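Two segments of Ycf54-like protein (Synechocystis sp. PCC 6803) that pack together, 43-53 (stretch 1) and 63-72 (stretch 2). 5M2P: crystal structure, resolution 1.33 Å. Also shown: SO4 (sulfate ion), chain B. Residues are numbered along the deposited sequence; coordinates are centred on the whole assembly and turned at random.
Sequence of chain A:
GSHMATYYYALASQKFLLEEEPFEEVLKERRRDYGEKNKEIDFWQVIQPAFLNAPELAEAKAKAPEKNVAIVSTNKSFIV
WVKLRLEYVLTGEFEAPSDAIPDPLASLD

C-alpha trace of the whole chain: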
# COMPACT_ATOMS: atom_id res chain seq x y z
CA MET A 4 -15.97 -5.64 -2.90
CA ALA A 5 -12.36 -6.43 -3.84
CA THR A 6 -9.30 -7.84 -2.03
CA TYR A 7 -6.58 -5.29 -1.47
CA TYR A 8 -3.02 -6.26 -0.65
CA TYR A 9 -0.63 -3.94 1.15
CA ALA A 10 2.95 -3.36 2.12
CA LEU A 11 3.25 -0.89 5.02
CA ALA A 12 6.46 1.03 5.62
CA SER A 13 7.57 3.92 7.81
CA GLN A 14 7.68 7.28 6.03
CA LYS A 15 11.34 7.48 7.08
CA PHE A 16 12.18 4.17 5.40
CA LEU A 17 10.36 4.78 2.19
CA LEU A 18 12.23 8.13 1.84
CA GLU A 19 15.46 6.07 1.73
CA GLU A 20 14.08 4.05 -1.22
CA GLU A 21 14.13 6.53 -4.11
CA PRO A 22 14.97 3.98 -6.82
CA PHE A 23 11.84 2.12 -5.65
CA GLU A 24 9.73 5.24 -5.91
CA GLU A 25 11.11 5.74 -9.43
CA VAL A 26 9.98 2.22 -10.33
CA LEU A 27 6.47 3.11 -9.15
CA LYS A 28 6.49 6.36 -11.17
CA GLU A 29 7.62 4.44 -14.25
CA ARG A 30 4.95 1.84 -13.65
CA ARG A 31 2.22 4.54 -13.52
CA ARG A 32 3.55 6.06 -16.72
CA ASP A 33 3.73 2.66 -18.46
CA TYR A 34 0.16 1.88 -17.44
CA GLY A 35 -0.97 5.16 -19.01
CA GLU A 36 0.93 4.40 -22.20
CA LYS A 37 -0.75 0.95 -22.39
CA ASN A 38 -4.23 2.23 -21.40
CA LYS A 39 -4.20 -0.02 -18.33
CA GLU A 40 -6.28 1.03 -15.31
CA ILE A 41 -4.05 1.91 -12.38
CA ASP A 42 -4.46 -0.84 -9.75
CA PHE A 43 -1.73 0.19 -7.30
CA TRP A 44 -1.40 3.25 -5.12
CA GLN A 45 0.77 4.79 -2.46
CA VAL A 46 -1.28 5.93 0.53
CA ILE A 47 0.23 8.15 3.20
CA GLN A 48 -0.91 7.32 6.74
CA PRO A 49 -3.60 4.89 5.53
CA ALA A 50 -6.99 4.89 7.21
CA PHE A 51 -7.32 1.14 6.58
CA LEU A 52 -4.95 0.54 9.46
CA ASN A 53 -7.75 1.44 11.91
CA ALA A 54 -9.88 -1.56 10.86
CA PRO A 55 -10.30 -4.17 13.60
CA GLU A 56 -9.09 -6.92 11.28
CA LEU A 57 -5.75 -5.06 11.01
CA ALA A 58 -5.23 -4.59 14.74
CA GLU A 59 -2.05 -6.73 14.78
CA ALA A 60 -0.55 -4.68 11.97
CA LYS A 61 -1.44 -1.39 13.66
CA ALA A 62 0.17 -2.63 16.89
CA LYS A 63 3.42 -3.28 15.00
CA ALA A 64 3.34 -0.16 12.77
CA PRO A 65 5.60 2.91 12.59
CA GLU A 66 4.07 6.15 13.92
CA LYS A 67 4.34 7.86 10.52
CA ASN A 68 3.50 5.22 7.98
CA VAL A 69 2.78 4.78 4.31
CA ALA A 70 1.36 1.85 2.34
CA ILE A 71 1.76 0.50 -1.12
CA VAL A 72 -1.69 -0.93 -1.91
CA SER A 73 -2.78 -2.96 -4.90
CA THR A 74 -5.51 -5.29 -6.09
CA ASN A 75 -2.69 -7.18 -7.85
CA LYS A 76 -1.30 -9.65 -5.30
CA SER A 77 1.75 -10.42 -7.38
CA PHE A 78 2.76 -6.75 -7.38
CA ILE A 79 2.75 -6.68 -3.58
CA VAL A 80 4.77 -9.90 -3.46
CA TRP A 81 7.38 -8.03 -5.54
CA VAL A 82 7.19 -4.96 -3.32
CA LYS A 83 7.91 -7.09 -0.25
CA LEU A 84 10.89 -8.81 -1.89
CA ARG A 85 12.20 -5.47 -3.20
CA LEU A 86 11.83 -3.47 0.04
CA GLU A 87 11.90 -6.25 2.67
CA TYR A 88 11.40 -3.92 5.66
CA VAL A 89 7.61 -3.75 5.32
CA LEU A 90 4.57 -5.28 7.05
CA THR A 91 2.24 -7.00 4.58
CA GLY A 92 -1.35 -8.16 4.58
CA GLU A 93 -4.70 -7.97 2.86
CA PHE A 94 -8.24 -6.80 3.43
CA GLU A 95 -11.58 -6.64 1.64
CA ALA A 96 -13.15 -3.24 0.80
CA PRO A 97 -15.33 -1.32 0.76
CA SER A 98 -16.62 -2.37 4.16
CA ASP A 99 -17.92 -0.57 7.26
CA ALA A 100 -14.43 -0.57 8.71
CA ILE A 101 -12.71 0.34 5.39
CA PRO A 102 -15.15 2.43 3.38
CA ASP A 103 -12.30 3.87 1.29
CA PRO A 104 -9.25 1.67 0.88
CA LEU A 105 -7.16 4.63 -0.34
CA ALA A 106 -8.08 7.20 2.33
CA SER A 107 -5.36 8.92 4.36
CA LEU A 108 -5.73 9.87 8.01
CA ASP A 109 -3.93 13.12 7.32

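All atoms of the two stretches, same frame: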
# COMPACT_ATOMS: atom_id res chain seq x y z
N PHE A 43 -2.67 0.11 -8.41
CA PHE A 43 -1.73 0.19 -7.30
C PHE A 43 -1.61 1.65 -6.94
O PHE A 43 -1.69 2.51 -7.82
CB PHE A 43 -0.34 -0.40 -7.66
CG PHE A 43 0.34 0.33 -8.77
CD1 PHE A 43 0.00 0.10 -10.10
CD2 PHE A 43 1.30 1.31 -8.50
CE1 PHE A 43 0.58 0.84 -11.12
CE2 PHE A 43 1.89 2.02 -9.52
CZ PHE A 43 1.54 1.78 -10.84
N TRP A 44 -1.37 1.92 -5.67
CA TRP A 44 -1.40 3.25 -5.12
C TRP A 44 -0.47 3.32 -3.92
O TRP A 44 -0.29 2.35 -3.20
CB TRP A 44 -2.82 3.63 -4.67
CG TRP A 44 -3.91 3.36 -5.68
CD1 TRP A 44 -4.39 4.23 -6.60
CD2 TRP A 44 -4.62 2.14 -5.86
NE1 TRP A 44 -5.35 3.62 -7.35
CE2 TRP A 44 -5.52 2.34 -6.91
CE3 TRP A 44 -4.58 0.89 -5.23
CZ2 TRP A 44 -6.38 1.33 -7.35
CZ3 TRP A 44 -5.43 -0.10 -5.66
CH2 TRP A 44 -6.33 0.13 -6.70
N GLN A 45 0.05 4.51 -3.66
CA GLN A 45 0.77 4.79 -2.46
C GLN A 45 -0.11 5.68 -1.61
O GLN A 45 -0.58 6.73 -2.08
CB GLN A 45 2.11 5.45 -2.79
CG GLN A 45 2.90 5.85 -1.54
CD GLN A 45 4.38 6.10 -1.82
OE1 GLN A 45 5.08 5.23 -2.30
NE2 GLN A 45 4.85 7.29 -1.49
N VAL A 46 -0.36 5.25 -0.38
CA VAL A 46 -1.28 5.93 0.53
C VAL A 46 -0.51 6.33 1.77
O VAL A 46 0.01 5.49 2.49
CB VAL A 46 -2.45 4.99 0.94
CG1 VAL A 46 -3.42 5.73 1.87
CG2 VAL A 46 -3.19 4.47 -0.28
N ILE A 47 -0.45 7.63 2.03
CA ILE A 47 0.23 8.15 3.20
C ILE A 47 -0.70 7.98 4.41
O ILE A 47 -1.91 8.28 4.33
CB ILE A 47 0.59 9.64 3.02
CG1 ILE A 47 1.54 9.82 1.84
CG2 ILE A 47 1.22 10.17 4.30
CD1 ILE A 47 1.68 11.26 1.37
N GLN A 48 -0.17 7.49 5.51
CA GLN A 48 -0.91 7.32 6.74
C GLN A 48 -2.29 6.68 6.49
O GLN A 48 -3.35 7.26 6.83
CB GLN A 48 -1.06 8.65 7.49
CG GLN A 48 -1.17 8.45 8.99
CD GLN A 48 0.12 7.98 9.66
OE1 GLN A 48 1.21 8.05 9.10
NE2 GLN A 48 -0.01 7.50 10.88
N PRO A 49 -2.30 5.45 5.96
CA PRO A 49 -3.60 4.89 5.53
C PRO A 49 -4.64 4.70 6.63
O PRO A 49 -4.38 4.15 7.69
CB PRO A 49 -3.21 3.52 4.99
CG PRO A 49 -1.85 3.23 5.60
CD PRO A 49 -1.17 4.58 5.63
N ALA A 50 -5.87 5.10 6.31
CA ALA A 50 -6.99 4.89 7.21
C ALA A 50 -7.35 3.42 7.39
O ALA A 50 -7.95 3.03 8.38
CB ALA A 50 -8.19 5.63 6.68
N PHE A 51 -6.99 2.57 6.43
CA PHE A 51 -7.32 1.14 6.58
C PHE A 51 -6.72 0.51 7.83
O PHE A 51 -7.24 -0.48 8.34
CB PHE A 51 -7.02 0.30 5.32
CG PHE A 51 -5.54 0.09 5.00
CD1 PHE A 51 -4.73 -0.71 5.80
CD2 PHE A 51 -4.99 0.62 3.83
CE1 PHE A 51 -3.40 -0.95 5.46
CE2 PHE A 51 -3.65 0.40 3.52
CZ PHE A 51 -2.88 -0.38 4.33
N LEU A 52 -5.63 1.10 8.33
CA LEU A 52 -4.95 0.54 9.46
C LEU A 52 -5.78 0.57 10.73
O LEU A 52 -5.45 -0.13 11.69
CB LEU A 52 -3.62 1.27 9.66
CG LEU A 52 -2.51 0.56 10.39
CD1 LEU A 52 -2.24 -0.84 9.83
CD2 LEU A 52 -1.29 1.45 10.30
N ASN A 53 -6.86 1.37 10.75
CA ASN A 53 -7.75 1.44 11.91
C ASN A 53 -8.82 0.33 11.95
O ASN A 53 -9.56 0.20 12.91
CB ASN A 53 -8.46 2.79 11.96
CG ASN A 53 -7.55 3.93 12.32
OD1 ASN A 53 -6.48 3.74 12.90
ND2 ASN A 53 -7.97 5.13 11.93
N LYS A 63 2.02 -3.18 15.43
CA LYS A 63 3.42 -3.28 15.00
C LYS A 63 3.92 -2.06 14.22
O LYS A 63 5.12 -1.99 13.96
CB LYS A 63 3.61 -4.54 14.14
CG LYS A 63 3.40 -5.84 14.89
CD LYS A 63 3.35 -7.08 14.01
CE LYS A 63 3.51 -8.34 14.84
NZ LYS A 63 3.32 -9.60 14.10
N ALA A 64 3.04 -1.14 13.82
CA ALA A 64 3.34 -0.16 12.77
C ALA A 64 4.15 1.02 13.24
O ALA A 64 3.96 1.48 14.38
CB ALA A 64 2.02 0.36 12.17
N PRO A 65 4.99 1.59 12.34
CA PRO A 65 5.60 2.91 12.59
C PRO A 65 4.56 4.00 12.88
O PRO A 65 3.42 3.92 12.37
CB PRO A 65 6.33 3.24 11.28
CG PRO A 65 6.43 1.97 10.54
CD PRO A 65 5.31 1.08 11.01
N GLU A 66 4.97 5.02 13.62
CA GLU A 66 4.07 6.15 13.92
C GLU A 66 3.65 6.89 12.65
O GLU A 66 2.47 7.28 12.50
CB GLU A 66 4.76 7.10 14.92
CG GLU A 66 3.95 8.30 15.36
CD GLU A 66 4.80 9.21 16.23
OE1 GLU A 66 5.56 8.67 17.06
OE2 GLU A 66 4.73 10.44 16.05
N LYS A 67 4.60 7.16 11.76
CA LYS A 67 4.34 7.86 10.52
C LYS A 67 4.56 6.80 9.47
O LYS A 67 5.69 6.33 9.26
CB LYS A 67 5.29 9.05 10.34
CG LYS A 67 5.10 10.13 11.39
CD LYS A 67 5.56 11.50 10.91
CE LYS A 67 7.01 11.78 11.21
NZ LYS A 67 7.33 13.25 11.21
N ASN A 68 3.46 6.36 8.88
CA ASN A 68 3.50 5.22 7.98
C ASN A 68 2.91 5.53 6.62
O ASN A 68 2.29 6.57 6.41
CB ASN A 68 2.87 4.00 8.65
CG ASN A 68 1.48 4.26 9.16
OD1 ASN A 68 0.56 4.51 8.40
ND2 ASN A 68 1.31 4.11 10.47
N VAL A 69 3.12 4.60 5.70
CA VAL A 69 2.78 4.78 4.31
C VAL A 69 2.65 3.39 3.71
O VAL A 69 3.48 2.52 3.99
CB VAL A 69 3.82 5.61 3.54
CG1 VAL A 69 5.23 5.14 3.83
CG2 VAL A 69 3.54 5.67 2.04
N ALA A 70 1.58 3.15 2.96
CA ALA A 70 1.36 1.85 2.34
C ALA A 70 1.46 1.91 0.83
O ALA A 70 0.99 2.85 0.18
CB ALA A 70 -0.01 1.30 2.72
N ILE A 71 1.98 0.83 0.27
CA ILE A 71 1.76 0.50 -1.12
C ILE A 71 0.61 -0.50 -1.14
O ILE A 71 0.66 -1.53 -0.47
CB ILE A 71 3.01 -0.08 -1.81
CG1 ILE A 71 4.25 0.79 -1.55
CG2 ILE A 71 2.76 -0.24 -3.29
CD1 ILE A 71 4.13 2.21 -1.98
N VAL A 72 -0.44 -0.15 -1.86
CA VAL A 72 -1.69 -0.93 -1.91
C VAL A 72 -1.92 -1.33 -3.34
O VAL A 72 -1.74 -0.54 -4.26
CB VAL A 72 -2.86 -0.05 -1.43
CG1 VAL A 72 -4.19 -0.80 -1.47
CG2 VAL A 72 -2.55 0.49 -0.05
S SO4 B . 8.78 4.64 14.61
O1 SO4 B . 9.85 5.55 15.10
O2 SO4 B . 9.03 3.28 15.14
O3 SO4 B . 7.45 5.12 15.05
O4 SO4 B . 8.80 4.59 13.14
O HOH W 1 -2.14 4.92 9.28

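Two antiparallel strands, 43-47 and 68-72, form the frame of this contact, and the shape is set by what lies on each face. Trp44 and Val72 exchange backbone hydrogen bonds in both directions (Trp44 N to Val72 O 2.9 Å, Val72 N to Trp44 O 2.8 Å), and Val46 and Ala70 do the same (Val46 N to Ala70 O 2.8 Å, Ala70 N to Val46 O 2.9 Å). That register puts all four side chains on one face.

On this face Ala70 is the hollow. Its lone methyl leaves room for two bulky neighbours from the chain beyond the first strand: Pro49 CG lies 3.9 Å from Ala70 CB, and Phe51 CZ reaches the same CB at 3.7 Å, the methyl sitting at the edge of the ring. Phe51 also meets Val72, CE2 to CG2 at 3.7 Å. Val72 is the bump here, touching Val46 (CG2 to CG2, 4.0 Å) and, through CG1, Trp44 CE3 at 4.1 Å.

The opposite face carries Gln45, Ile47, Val69 and Ile71. There the aliphatic part of Gln45 lies against Val69, CG to CG2 at 3.6 Å.

Past the strand, Gln48 turns with positive phi, and its CA-to-CB bond points away, yet the side chain folds back to extend the pairing. Gln48 N donates to Asn68 O (2.8 Å), Asn68 N to Gln48 OE1 (2.8 Å), and Gln48 NE2 to Glu66 O (3.0 Å), so one amide serves two backbone groups.

Asn68 braces its own loop, ND2 donating to Pro65 O at 2.8 Å, while a water bridges its OD1 to Pro49 O, its oxygen 2.9 Å from each. Leu52 closes this end: its CD2 packs 3.7 Å from Asn68 ND2 and 4.0 Å from Ala64 CB.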